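Local coordinates for foldase protein PrsA (PDB 5TVL) that probably assists the folding of secreted proteins outside the cell membrane as a lipoprotein foldase of the peptidyl-prolyl cis-trans isomerase class, at residues N33-G45 with S247-K259. Numbering follows the deposited sequence.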
loop_
_atom_site.group_PDB
_atom_site.type_symbol
_atom_site.label_atom_id
_atom_site.label_comp_id
_atom_site.label_asym_id
_atom_site.label_seq_id
_atom_site.Cartn_x
_atom_site.Cartn_y
_atom_site.Cartn_z
ATOM N N ASN A 33 -9.427 -22.544 -2.011
ATOM C CA ASN A 33 -10.178 -21.693 -1.085
ATOM C C ASN A 33 -11.082 -22.464 -0.137
ATOM O O ASN A 33 -11.291 -22.033 0.995
ATOM C CB ASN A 33 -10.995 -20.658 -1.859
ATOM C CG ASN A 33 -10.122 -19.619 -2.523
ATOM O OD1 ASN A 33 -8.892 -19.674 -2.444
ATOM N ND2 ASN A 33 -10.753 -18.663 -3.183
ATOM N N MET A 34 -11.627 -23.586 -0.605
ATOM C CA MET A 34 -12.356 -24.520 0.262
ATOM C C MET A 34 -11.432 -25.160 1.298
ATOM O O MET A 34 -11.851 -25.401 2.430
ATOM C CB MET A 34 -13.041 -25.623 -0.558
ATOM C CG MET A 34 -14.277 -25.177 -1.326
ATOM S SD MET A 34 -14.834 -26.436 -2.496
ATOM C CE MET A 34 -15.518 -27.657 -1.375
ATOM N N THR A 35 -10.188 -25.439 0.905
ATOM C CA THR A 35 -9.182 -25.998 1.818
ATOM C C THR A 35 -8.768 -25.004 2.903
ATOM O O THR A 35 -8.710 -25.355 4.083
ATOM C CB THR A 35 -7.934 -26.471 1.052
ATOM O OG1 THR A 35 -8.333 -27.401 0.038
ATOM C CG2 THR A 35 -6.944 -27.153 1.984
ATOM N N ILE A 36 -8.483 -23.773 2.489
ATOM C CA ILE A 36 -8.158 -22.684 3.414
ATOM C C ILE A 36 -9.312 -22.468 4.401
ATOM O O ILE A 36 -9.074 -22.357 5.606
ATOM C CB ILE A 36 -7.806 -21.374 2.657
ATOM C CG1 ILE A 36 -6.458 -21.532 1.937
ATOM C CG2 ILE A 36 -7.750 -20.176 3.603
ATOM C CD1 ILE A 36 -6.205 -20.505 0.856
ATOM N N GLN A 37 -10.550 -22.437 3.900
ATOM C CA GLN A 37 -11.728 -22.265 4.761
ATOM C C GLN A 37 -11.812 -23.309 5.866
ATOM O O GLN A 37 -12.032 -22.956 7.023
ATOM C CB GLN A 37 -13.028 -22.291 3.951
ATOM C CG GLN A 37 -14.280 -22.425 4.814
ATOM C CD GLN A 37 -15.546 -22.008 4.110
ATOM O OE1 GLN A 37 -16.407 -21.365 4.710
ATOM N NE2 GLN A 37 -15.677 -22.377 2.840
ATOM N N LYS A 38 -11.664 -24.584 5.499
ATOM C CA LYS A 38 -11.787 -25.697 6.461
ATOM C C LYS A 38 -10.719 -25.687 7.561
ATOM O O LYS A 38 -11.025 -25.946 8.728
ATOM C CB LYS A 38 -11.773 -27.057 5.749
ATOM C CG LYS A 38 -13.118 -27.471 5.173
ATOM C CD LYS A 38 -13.118 -28.944 4.796
ATOM C CE LYS A 38 -14.459 -29.375 4.225
ATOM N NZ LYS A 38 -15.525 -29.461 5.261
ATOM N N VAL A 39 -9.478 -25.392 7.181
ATOM C CA VAL A 39 -8.366 -25.354 8.134
ATOM C C VAL A 39 -8.505 -24.163 9.092
ATOM O O VAL A 39 -8.335 -24.322 10.303
ATOM C CB VAL A 39 -6.995 -25.331 7.410
ATOM C CG1 VAL A 39 -5.850 -25.098 8.390
ATOM C CG2 VAL A 39 -6.775 -26.634 6.652
ATOM N N PHE A 40 -8.808 -22.985 8.547
ATOM C CA PHE A 40 -8.939 -21.767 9.359
ATOM C C PHE A 40 -10.198 -21.752 10.227
ATOM O O PHE A 40 -10.222 -21.074 11.258
ATOM C CB PHE A 40 -8.836 -20.495 8.499
ATOM C CG PHE A 40 -7.415 -20.061 8.245
ATOM C CD1 PHE A 40 -6.638 -20.698 7.280
ATOM C CD2 PHE A 40 -6.840 -19.036 8.994
ATOM C CE1 PHE A 40 -5.324 -20.307 7.055
ATOM C CE2 PHE A 40 -5.527 -18.645 8.775
ATOM C CZ PHE A 40 -4.768 -19.280 7.806
ATOM N N GLU A 41 -11.224 -22.504 9.829
ATOM C CA GLU A 41 -12.403 -22.712 10.674
ATOM C C GLU A 41 -12.080 -23.620 11.865
ATOM O O GLU A 41 -12.476 -23.328 12.992
ATOM C CB GLU A 41 -13.556 -23.306 9.861
ATOM C CG GLU A 41 -14.904 -23.294 10.570
ATOM C CD GLU A 41 -15.379 -21.892 10.907
ATOM O OE1 GLU A 41 -15.251 -20.990 10.046
ATOM O OE2 GLU A 41 -15.879 -21.693 12.034
ATOM N N LYS A 42 -11.367 -24.716 11.608
ATOM C CA LYS A 42 -10.975 -25.669 12.655
ATOM C C LYS A 42 -10.124 -24.997 13.737
ATOM O O LYS A 42 -10.349 -25.209 14.926
ATOM C CB LYS A 42 -10.210 -26.858 12.048
ATOM C CG LYS A 42 -10.066 -28.073 12.957
ATOM C CD LYS A 42 -11.364 -28.867 13.054
ATOM C CE LYS A 42 -11.303 -29.942 14.133
ATOM N NZ LYS A 42 -10.382 -31.058 13.784
ATOM N N GLN A 43 -9.163 -24.177 13.315
ATOM C CA GLN A 43 -8.242 -23.507 14.242
ATOM C C GLN A 43 -8.876 -22.326 14.966
ATOM O O GLN A 43 -8.954 -22.325 16.192
ATOM C CB GLN A 43 -6.983 -23.039 13.504
ATOM C CG GLN A 43 -6.104 -24.177 13.012
ATOM C CD GLN A 43 -5.457 -24.970 14.138
ATOM O OE1 GLN A 43 -5.315 -24.482 15.264
ATOM N NE2 GLN A 43 -5.060 -26.203 13.839
ATOM N N TYR A 44 -9.335 -21.338 14.203
ATOM C CA TYR A 44 -9.734 -20.038 14.754
ATOM C C TYR A 44 -11.245 -19.754 14.747
ATOM O O TYR A 44 -11.662 -18.682 15.183
ATOM C CB TYR A 44 -9.012 -18.930 13.984
ATOM C CG TYR A 44 -7.509 -19.105 13.909
ATOM C CD1 TYR A 44 -6.685 -18.680 14.949
ATOM C CD2 TYR A 44 -6.907 -19.691 12.792
ATOM C CE1 TYR A 44 -5.307 -18.838 14.884
ATOM C CE2 TYR A 44 -5.529 -19.853 12.718
ATOM C CZ TYR A 44 -4.732 -19.425 13.767
ATOM O OH TYR A 44 -3.363 -19.571 13.711
ATOM N N GLY A 45 -12.057 -20.700 14.276
ATOM C CA GLY A 45 -13.498 -20.481 14.077
ATOM C C GLY A 45 -14.278 -20.063 15.312
ATOM O O GLY A 45 -15.102 -19.143 15.254
ATOM N N SER A 247 2.363 -16.522 3.812
ATOM C CA SER A 247 3.235 -17.385 4.622
ATOM C C SER A 247 2.476 -17.995 5.808
ATOM O O SER A 247 2.662 -19.173 6.111
ATOM C CB SER A 247 4.495 -16.640 5.096
ATOM O OG SER A 247 4.217 -15.746 6.164
ATOM N N ILE A 248 1.614 -17.200 6.451
ATOM C CA ILE A 248 0.771 -17.684 7.556
ATOM C C ILE A 248 -0.215 -18.741 7.047
ATOM O O ILE A 248 -0.370 -19.793 7.668
ATOM C CB ILE A 248 0.000 -16.535 8.270
ATOM C CG1 ILE A 248 0.965 -15.502 8.881
ATOM C CG2 ILE A 248 -0.925 -17.081 9.354
ATOM C CD1 ILE A 248 2.001 -16.057 9.842
ATOM N N ILE A 249 -0.868 -18.458 5.921
ATOM C CA ILE A 249 -1.765 -19.427 5.274
ATOM C C ILE A 249 -0.990 -20.718 4.995
ATOM O O ILE A 249 -1.445 -21.808 5.354
ATOM C CB ILE A 249 -2.401 -18.854 3.979
ATOM C CG1 ILE A 249 -3.413 -17.755 4.334
ATOM C CG2 ILE A 249 -3.100 -19.946 3.170
ATOM C CD1 ILE A 249 -3.854 -16.898 3.162
ATOM N N GLY A 250 0.187 -20.572 4.386
ATOM C CA GLY A 250 1.083 -21.696 4.100
ATOM C C GLY A 250 1.517 -22.480 5.328
ATOM O O GLY A 250 1.578 -23.709 5.288
ATOM N N LYS A 251 1.817 -21.767 6.415
ATOM C CA LYS A 251 2.145 -22.394 7.700
ATOM C C LYS A 251 0.955 -23.170 8.248
ATOM O O LYS A 251 1.096 -24.323 8.651
ATOM C CB LYS A 251 2.600 -21.353 8.733
ATOM C CG LYS A 251 3.998 -20.802 8.489
ATOM C CD LYS A 251 5.089 -21.742 8.979
ATOM C CE LYS A 251 6.468 -21.143 8.750
ATOM N NZ LYS A 251 7.556 -21.985 9.320
ATOM N N GLU A 252 -0.212 -22.533 8.247
ATOM C CA GLU A 252 -1.433 -23.152 8.769
ATOM C C GLU A 252 -1.869 -24.375 7.944
ATOM O O GLU A 252 -2.310 -25.378 8.511
ATOM C CB GLU A 252 -2.572 -22.121 8.863
ATOM C CG GLU A 252 -3.614 -22.450 9.919
ATOM C CD GLU A 252 -3.037 -22.448 11.324
ATOM O OE1 GLU A 252 -2.760 -21.356 11.860
ATOM O OE2 GLU A 252 -2.848 -23.548 11.887
ATOM N N LEU A 253 -1.732 -24.291 6.620
ATOM C CA LEU A 253 -2.010 -25.430 5.733
ATOM C C LEU A 253 -1.011 -26.577 5.940
ATOM O O LEU A 253 -1.403 -27.743 5.925
ATOM C CB LEU A 253 -2.028 -24.986 4.264
ATOM C CG LEU A 253 -3.178 -24.052 3.863
ATOM C CD1 LEU A 253 -2.852 -23.305 2.580
ATOM C CD2 LEU A 253 -4.487 -24.806 3.706
ATOM N N GLN A 254 0.265 -26.242 6.133
ATOM C CA GLN A 254 1.301 -27.235 6.493
ATOM C C GLN A 254 1.013 -27.947 7.819
ATOM O O GLN A 254 1.317 -29.134 7.962
ATOM C CB GLN A 254 2.694 -26.587 6.567
ATOM C CG GLN A 254 3.358 -26.342 5.219
ATOM C CD GLN A 254 4.526 -25.369 5.304
ATOM O OE1 GLN A 254 5.179 -25.247 6.343
ATOM N NE2 GLN A 254 4.794 -24.672 4.206
ATOM N N ALA A 255 0.446 -27.213 8.778
ATOM C CA ALA A 255 0.067 -27.763 10.087
ATOM C C ALA A 255 -1.110 -28.741 10.007
ATOM O O ALA A 255 -1.201 -29.669 10.812
ATOM C CB ALA A 255 -0.258 -26.636 11.059
ATOM N N ALA A 256 -2.005 -28.526 9.043
ATOM C CA ALA A 256 -3.136 -29.431 8.800
ATOM C C ALA A 256 -2.733 -30.786 8.200
ATOM O O ALA A 256 -3.531 -31.725 8.237
ATOM C CB ALA A 256 -4.166 -28.755 7.904
ATOM N N ASN A 257 -1.520 -30.878 7.641
ATOM C CA ASN A 257 -1.018 -32.091 6.981
ATOM C C ASN A 257 -1.986 -32.526 5.880
ATOM O O ASN A 257 -2.691 -33.533 5.996
ATOM C CB ASN A 257 -0.747 -33.219 7.989
ATOM C CG ASN A 257 -0.020 -34.403 7.361
ATOM O OD1 ASN A 257 1.000 -34.232 6.691
ATOM N ND2 ASN A 257 -0.544 -35.610 7.568
ATOM N N ILE A 258 -2.013 -31.726 4.819
ATOM C CA ILE A 258 -2.958 -31.891 3.722
ATOM C C ILE A 258 -2.376 -32.840 2.675
ATOM O O ILE A 258 -1.259 -32.627 2.200
ATOM C CB ILE A 258 -3.302 -30.526 3.078
ATOM C CG1 ILE A 258 -3.945 -29.600 4.118
ATOM C CG2 ILE A 258 -4.243 -30.707 1.891
ATOM C CD1 ILE A 258 -3.914 -28.140 3.737
ATOM N N LYS A 259 -3.129 -33.889 2.337
ATOM C CA LYS A 259 -2.772 -34.803 1.247
ATOM C C LYS A 259 -3.676 -34.531 0.050
ATOM O O LYS A 259 -4.882 -34.779 0.109
ATOM C CB LYS A 259 -2.902 -36.264 1.690
ATOM C CG LYS A 259 -1.902 -36.667 2.762
ATOM C CD LYS A 259 -1.982 -38.149 3.091
ATOM C CE LYS A 259 -0.991 -38.518 4.186
ATOM N NZ LYS A 259 -0.967 -39.981 4.461
#
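Tyr-44 OH donates a hydrogen bond to Glu-252 OE1 at 2.6 Å, reaching the carboxylate from its syn side but 31° out of its plane. The glutamate illustrates how one acidic side chain can serve a helix interface along its whole length. Its aliphatic part lies against Phe-40: Glu-252 CB comes within 3.7 Å of Phe-40 CZ at the ring's rim, and Glu-252 CG sits over one face in a CH-pi contact, 4.2 Å from the ring centroid and displaced toward the rim. A bend about CB-CG (chi2 63°) carries the carboxylate toward the tyrosine hydroxyl, its plane nearly perpendicular to the phenyl ring. The other oxygen, Glu-252 OE2, rests against Gln-43 CG, a carbon contact at 3.5 Å. With Val-39 closing the fourth side, these residues form a hole that Glu-252 fills as a knob. Helix 25-44 and helix 242-255 are thus joined across some 200 residues of chain, which include the parvulin-type PpiC domain, and this pairing brings a helix from the N-terminal part of the chain against one from its C-terminal part. Their segments cross at 77°, with axes 9.9 Å apart. The rest of the contact is mainly apolar. The two methyls of Val-39 divide the work: CG1, anti to the backbone N, lies against Glu-252 CG and the carbonyl oxygen of that residue, whereas Val-39 CG2 meets Ala-256 CB at 3.6 Å. Ile-36 and Ile-249 cross at about a right angle, CD1 against CG2. After Asn-257, the first residue to leave helical phi/psi, with positive phi, Ile-258 CD1 meets Thr-35 CG2 tip to tip at 3.6 Å, while Thr-35 OG1 bonds to the carbonyl of Leu-31. A second subunit packs on this end, with its Ile-12 on Thr-35 and its Ile-5 on Ile-258.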